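Local atomic coordinates of outer membrane protein Omp121 (Bacteroides thetaiotaomicron, PDB entry 5FQ8), a protein that probably imports nutrients across the bacterial outer membrane, as a calcium-containing beta-barrel receptor of the TonB-dependent family. Residues K765-E770 and P786-E791; Q774-V779 and V856-N861. One frame throughout, in Å; residues are numbered along the deposited sequence.

Contact 1: K765-E770 and P786-E791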
loop_
_atom_site.group_PDB
_atom_site.type_symbol
_atom_site.label_atom_id
_atom_site.label_comp_id
_atom_site.label_asym_id
_atom_site.label_seq_id
_atom_site.Cartn_x
_atom_site.Cartn_y
_atom_site.Cartn_z
ATOM N N LYS B 765 12.222 -31.164 -18.633
ATOM C CA LYS B 765 13.441 -31.746 -18.095
ATOM C C LYS B 765 13.271 -31.934 -16.597
ATOM O O LYS B 765 12.655 -31.113 -15.930
ATOM C CB LYS B 765 14.644 -30.868 -18.378
ATOM C CG LYS B 765 15.037 -30.773 -19.821
ATOM C CD LYS B 765 16.277 -29.955 -19.972
ATOM C CE LYS B 765 16.741 -29.893 -21.401
ATOM N NZ LYS B 765 18.003 -29.116 -21.518
ATOM N N ALA B 766 13.803 -33.026 -16.072
ATOM C CA ALA B 766 13.658 -33.320 -14.655
ATOM C C ALA B 766 14.777 -34.253 -14.229
ATOM O O ALA B 766 15.399 -34.913 -15.057
ATOM C CB ALA B 766 12.288 -33.926 -14.362
ATOM N N GLN B 767 15.035 -34.300 -12.927
ATOM C CA GLN B 767 16.172 -35.073 -12.439
ATOM C C GLN B 767 15.854 -36.564 -12.471
ATOM O O GLN B 767 14.859 -37.012 -11.901
ATOM C CB GLN B 767 16.602 -34.633 -11.037
ATOM C CG GLN B 767 15.613 -34.806 -9.922
ATOM C CD GLN B 767 16.268 -35.106 -8.595
ATOM O OE1 GLN B 767 17.472 -35.035 -8.467
ATOM N NE2 GLN B 767 15.472 -35.456 -7.604
ATOM N N VAL B 768 16.699 -37.316 -13.165
ATOM C CA VAL B 768 16.640 -38.762 -13.229
ATOM C C VAL B 768 17.875 -39.299 -12.530
ATOM O O VAL B 768 18.834 -38.570 -12.289
ATOM C CB VAL B 768 16.561 -39.263 -14.684
ATOM C CG1 VAL B 768 17.858 -38.995 -15.383
ATOM C CG2 VAL B 768 16.173 -40.748 -14.753
ATOM N N ALA B 769 17.841 -40.579 -12.185
ATOM C CA ALA B 769 18.989 -41.150 -11.509
ATOM C C ALA B 769 20.043 -41.602 -12.504
ATOM O O ALA B 769 19.773 -41.813 -13.684
ATOM C CB ALA B 769 18.583 -42.311 -10.621
ATOM N N GLU B 770 21.270 -41.715 -12.009
ATOM C CA GLU B 770 22.385 -42.151 -12.834
ATOM C C GLU B 770 22.288 -43.646 -13.120
ATOM O O GLU B 770 21.816 -44.433 -12.296
ATOM C CB GLU B 770 23.703 -41.823 -12.133
ATOM C CG GLU B 770 24.946 -42.123 -12.948
ATOM C CD GLU B 770 26.237 -41.908 -12.198
ATOM O OE1 GLU B 770 26.218 -41.817 -10.960
ATOM O OE2 GLU B 770 27.283 -41.829 -12.859
ATOM N N PRO B 786 19.182 -43.496 -4.603
ATOM C CA PRO B 786 19.704 -43.276 -5.948
ATOM C C PRO B 786 20.609 -42.066 -6.013
ATOM O O PRO B 786 20.551 -41.173 -5.173
ATOM C CB PRO B 786 18.441 -43.080 -6.795
ATOM C CG PRO B 786 17.343 -42.947 -5.852
ATOM C CD PRO B 786 17.730 -43.667 -4.615
ATOM N N VAL B 787 21.462 -42.061 -7.025
ATOM C CA VAL B 787 22.417 -40.992 -7.267
ATOM C C VAL B 787 21.945 -40.186 -8.466
ATOM O O VAL B 787 21.587 -40.753 -9.503
ATOM C CB VAL B 787 23.829 -41.556 -7.504
ATOM C CG1 VAL B 787 24.727 -40.478 -8.049
ATOM C CG2 VAL B 787 24.394 -42.114 -6.223
ATOM N N GLU B 788 21.961 -38.866 -8.331
ATOM C CA GLU B 788 21.503 -38.010 -9.412
ATOM C C GLU B 788 22.457 -38.061 -10.596
ATOM O O GLU B 788 23.676 -38.052 -10.432
ATOM C CB GLU B 788 21.357 -36.576 -8.911
ATOM C CG GLU B 788 20.993 -35.566 -9.978
ATOM C CD GLU B 788 20.392 -34.319 -9.403
ATOM O OE1 GLU B 788 20.151 -34.290 -8.185
ATOM O OE2 GLU B 788 20.159 -33.368 -10.165
ATOM N N ALA B 789 21.894 -38.115 -11.796
ATOM C CA ALA B 789 22.696 -38.050 -13.002
ATOM C C ALA B 789 23.288 -36.659 -13.177
ATOM O O ALA B 789 22.974 -35.722 -12.449
ATOM C CB ALA B 789 21.861 -38.419 -14.221
ATOM N N SER B 790 24.158 -36.531 -14.165
ATOM C CA SER B 790 24.893 -35.287 -14.320
ATOM C C SER B 790 23.979 -34.172 -14.784
ATOM O O SER B 790 23.976 -33.078 -14.216
ATOM C CB SER B 790 26.039 -35.480 -15.300
ATOM O OG SER B 790 26.558 -34.235 -15.709
ATOM N N GLU B 791 23.196 -34.431 -15.815
ATOM C CA GLU B 791 22.273 -33.445 -16.343
ATOM C C GLU B 791 20.845 -33.927 -16.141
ATOM O O GLU B 791 20.588 -35.121 -16.008
ATOM C CB GLU B 791 22.562 -33.190 -17.818
ATOM C CG GLU B 791 24.042 -33.064 -18.119
ATOM C CD GLU B 791 24.340 -33.134 -19.599
ATOM O OE1 GLU B 791 23.395 -33.379 -20.374
ATOM O OE2 GLU B 791 25.515 -32.947 -19.985
HETATM O O HOH W 1 19.154 -35.571 -13.963
HETATM O O HOH W 2 26.202 -38.874 -11.163
#
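The backbones of A769 and E788 form the single bridge of this contact, and two hydrogen bonds flank it. A789 N points at V768 O over 3.1 Å, nearly straight at 171° and in the plane of the carbonyl. E770 N gives its proton to V787 O at 2.7 Å, almost along the C=O axis.

From there E770 can be traced outward. E770 CB rests 3.5 Å from V787 O; CG stands anti to the backbone N (chi1 -175°), and the extended chain then runs beside V787, pointing the same way. At the tip, E770 OE1 meets V787 CG1 at 3.5 Å and takes a weak hydrogen bond from a water that also donates to E788 O. OE2 turns to a different partner, forming a salt bridge with K862. Nearer the bridge, A769 CB packs on P786 CB at 3.9 Å, and V768 CG1 approaches A789 CB at 4.2 Å.

E788 starts away from 765-770, yet its extended chain crosses the side chain of Q767 at about a right angle, E788 OE2 lying 3.9 Å from Q767 CB. That same OE2 is hydrogen-bonded to a polar side chain on the chain of another protein. An alanine here would remove the carboxylate, and with it the bond to the other chain, and would probably weaken the hold on that protein and leave Q767 less covered.

This is a single beta bridge bordering the small antiparallel sheet that contains strand 763-766, outside the barrel, where the receptor meets its partner protein.

Contact 2: Q774-V779 and V856-N861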
loop_
_atom_site.group_PDB
_atom_site.type_symbol
_atom_site.label_atom_id
_atom_site.label_comp_id
_atom_site.label_asym_id
_atom_site.label_seq_id
_atom_site.Cartn_x
_atom_site.Cartn_y
_atom_site.Cartn_z
ATOM N N GLN B 774 25.198 -50.049 -18.737
ATOM C CA GLN B 774 24.513 -51.299 -18.994
ATOM C C GLN B 774 23.096 -51.280 -18.440
ATOM O O GLN B 774 22.434 -52.320 -18.410
ATOM C CB GLN B 774 25.350 -52.432 -18.394
ATOM C CG GLN B 774 25.030 -53.835 -18.824
ATOM C CD GLN B 774 24.821 -54.705 -17.620
ATOM O OE1 GLN B 774 24.370 -54.225 -16.582
ATOM N NE2 GLN B 774 25.171 -55.979 -17.730
ATOM N N GLY B 775 22.616 -50.128 -17.994
ATOM C CA GLY B 775 21.230 -49.938 -17.646
ATOM C C GLY B 775 20.942 -49.885 -16.168
ATOM O O GLY B 775 19.856 -49.446 -15.784
ATOM N N ARG B 776 21.867 -50.310 -15.325
ATOM C CA ARG B 776 21.547 -50.467 -13.918
ATOM C C ARG B 776 21.624 -49.135 -13.177
ATOM O O ARG B 776 22.351 -48.216 -13.561
ATOM C CB ARG B 776 22.474 -51.510 -13.300
ATOM C CG ARG B 776 22.296 -52.909 -13.914
ATOM C CD ARG B 776 23.406 -53.894 -13.515
ATOM N NE ARG B 776 24.666 -53.583 -14.177
ATOM C CZ ARG B 776 25.842 -54.110 -13.843
ATOM N NH1 ARG B 776 25.921 -54.979 -12.847
ATOM N NH2 ARG B 776 26.940 -53.763 -14.505
ATOM N N ILE B 777 20.845 -49.038 -12.110
ATOM C CA ILE B 777 20.653 -47.788 -11.388
ATOM C C ILE B 777 21.791 -47.606 -10.399
ATOM O O ILE B 777 22.104 -48.511 -9.620
ATOM C CB ILE B 777 19.291 -47.786 -10.678
ATOM C CG1 ILE B 777 19.058 -46.474 -9.965
ATOM C CG2 ILE B 777 19.197 -48.874 -9.683
ATOM C CD1 ILE B 777 18.191 -45.597 -10.739
ATOM N N VAL B 778 22.425 -46.446 -10.434
ATOM C CA VAL B 778 23.501 -46.183 -9.495
ATOM C C VAL B 778 22.895 -45.715 -8.190
ATOM O O VAL B 778 22.021 -44.851 -8.176
ATOM C CB VAL B 778 24.479 -45.143 -10.050
ATOM C CG1 VAL B 778 25.630 -44.988 -9.109
ATOM C CG2 VAL B 778 24.956 -45.541 -11.417
ATOM N N VAL B 779 23.358 -46.276 -7.089
ATOM C CA VAL B 779 22.933 -45.833 -5.778
ATOM C C VAL B 779 24.158 -45.577 -4.913
ATOM O O VAL B 779 25.278 -45.941 -5.254
ATOM C CB VAL B 779 22.001 -46.844 -5.102
ATOM C CG1 VAL B 779 20.706 -46.930 -5.858
ATOM C CG2 VAL B 779 22.675 -48.162 -5.072
ATOM N N VAL B 856 17.311 -51.404 -3.743
ATOM C CA VAL B 856 16.777 -50.998 -5.038
ATOM C C VAL B 856 17.115 -52.078 -6.054
ATOM O O VAL B 856 18.278 -52.459 -6.174
ATOM C CB VAL B 856 17.338 -49.633 -5.464
ATOM C CG1 VAL B 856 16.890 -49.289 -6.864
ATOM C CG2 VAL B 856 16.884 -48.574 -4.506
ATOM N N PRO B 857 16.141 -52.627 -6.763
ATOM C CA PRO B 857 16.447 -53.688 -7.719
ATOM C C PRO B 857 17.307 -53.169 -8.859
ATOM O O PRO B 857 17.080 -52.072 -9.375
ATOM C CB PRO B 857 15.059 -54.133 -8.198
ATOM C CG PRO B 857 14.185 -53.836 -7.070
ATOM C CD PRO B 857 14.694 -52.520 -6.550
ATOM N N ASN B 858 18.315 -53.967 -9.223
ATOM C CA ASN B 858 19.254 -53.690 -10.307
ATOM C C ASN B 858 20.282 -52.637 -9.932
ATOM O O ASN B 858 20.801 -51.946 -10.805
ATOM C CB ASN B 858 18.524 -53.237 -11.572
ATOM C CG ASN B 858 18.552 -54.278 -12.650
ATOM O OD1 ASN B 858 18.636 -55.473 -12.366
ATOM N ND2 ASN B 858 18.494 -53.838 -13.900
ATOM N N SER B 859 20.599 -52.513 -8.658
ATOM C CA SER B 859 21.415 -51.403 -8.202
ATOM C C SER B 859 22.897 -51.724 -8.292
ATOM O O SER B 859 23.321 -52.854 -8.058
ATOM C CB SER B 859 21.046 -51.043 -6.768
ATOM O OG SER B 859 21.018 -52.187 -5.940
ATOM N N VAL B 860 23.685 -50.715 -8.640
ATOM C CA VAL B 860 25.132 -50.813 -8.626
ATOM C C VAL B 860 25.679 -49.719 -7.730
ATOM O O VAL B 860 24.953 -48.851 -7.259
ATOM C CB VAL B 860 25.735 -50.696 -10.029
ATOM C CG1 VAL B 860 25.095 -51.702 -10.940
ATOM C CG2 VAL B 860 25.525 -49.302 -10.545
ATOM N N ASN B 861 26.977 -49.781 -7.487
ATOM C CA ASN B 861 27.716 -48.682 -6.898
ATOM C C ASN B 861 28.756 -48.245 -7.909
ATOM O O ASN B 861 29.336 -49.076 -8.596
ATOM C CB ASN B 861 28.370 -49.080 -5.585
ATOM C CG ASN B 861 27.363 -49.448 -4.532
ATOM O OD1 ASN B 861 26.196 -49.151 -4.673
ATOM N ND2 ASN B 861 27.806 -50.088 -3.473
#
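The guanidinium of R776 is sandwiched, with both neighbours displaced toward its rim: Q774 NE2 on one face, and on the opposite one V860 CG1, 3.6 Å above the plane. R776 CG is anti to its carbonyl carbon. R776 CB already lies 3.5 Å from V860 CG1; the bend at chi3 (-72°) turns the chain so that the guanidinium comes over the same methyl. R776 NE is held by a salt bridge to D772. The N858 amide plane stands 80° from the guanidinium, and N858 ND2 approaches the aliphatic part of the arginine, 3.9 Å from R776 CG.

Beside it the backbones pair in parallel, I777 with S859 and V778 with V860. V860 takes two of the three bonds: its N donates to I777 O at 2.9 Å, and its O accepts from V779 N at 3.0 Å, each in the carbonyl plane. The bond before them is less well aimed, since I777 N sits above the plane of the N858 carbonyl, with an N-H...O angle of 141°.

On the face carrying I777 and S859, the side chains of I777 and V856 cross at about a right angle, with I777 CG2 3.7 Å from V856 CG1; on the other, V778 CG2 meets V860 CG2. S859 OG reaches back to V856 O at 2.8 Å, tying the two ends of the type II turn V856-S859, and has N874 as another partner. N858, at positive phi in that turn, makes backbone hydrogen bonds to the chain of another protein.

The turn thus leads into strand 859-865, the middle of a three-stranded mixed sheet; the parallel strand 777-778 runs along one side and 868-873, antiparallel, along the other.

How the contacts relate
Strand 777-778 belongs to contact 2 and is flanked on its other edge by contact 1, V778 N and O being probably hydrogen-bonded to E770 O and V787 N. The centres of the two contacts lie 13 Å apart, and their segments alternate along the chain. A769 CB also packs against I777 CD1. Contact 1 lies at the surface, a single bridge supplemented by waters and glutamates; contact 2 is largely buried, with regular parallel pairing and valines and isoleucine doing most of the side-chain work. Each also touches the chain of another protein, E788 through its carboxylate, N858 through its backbone.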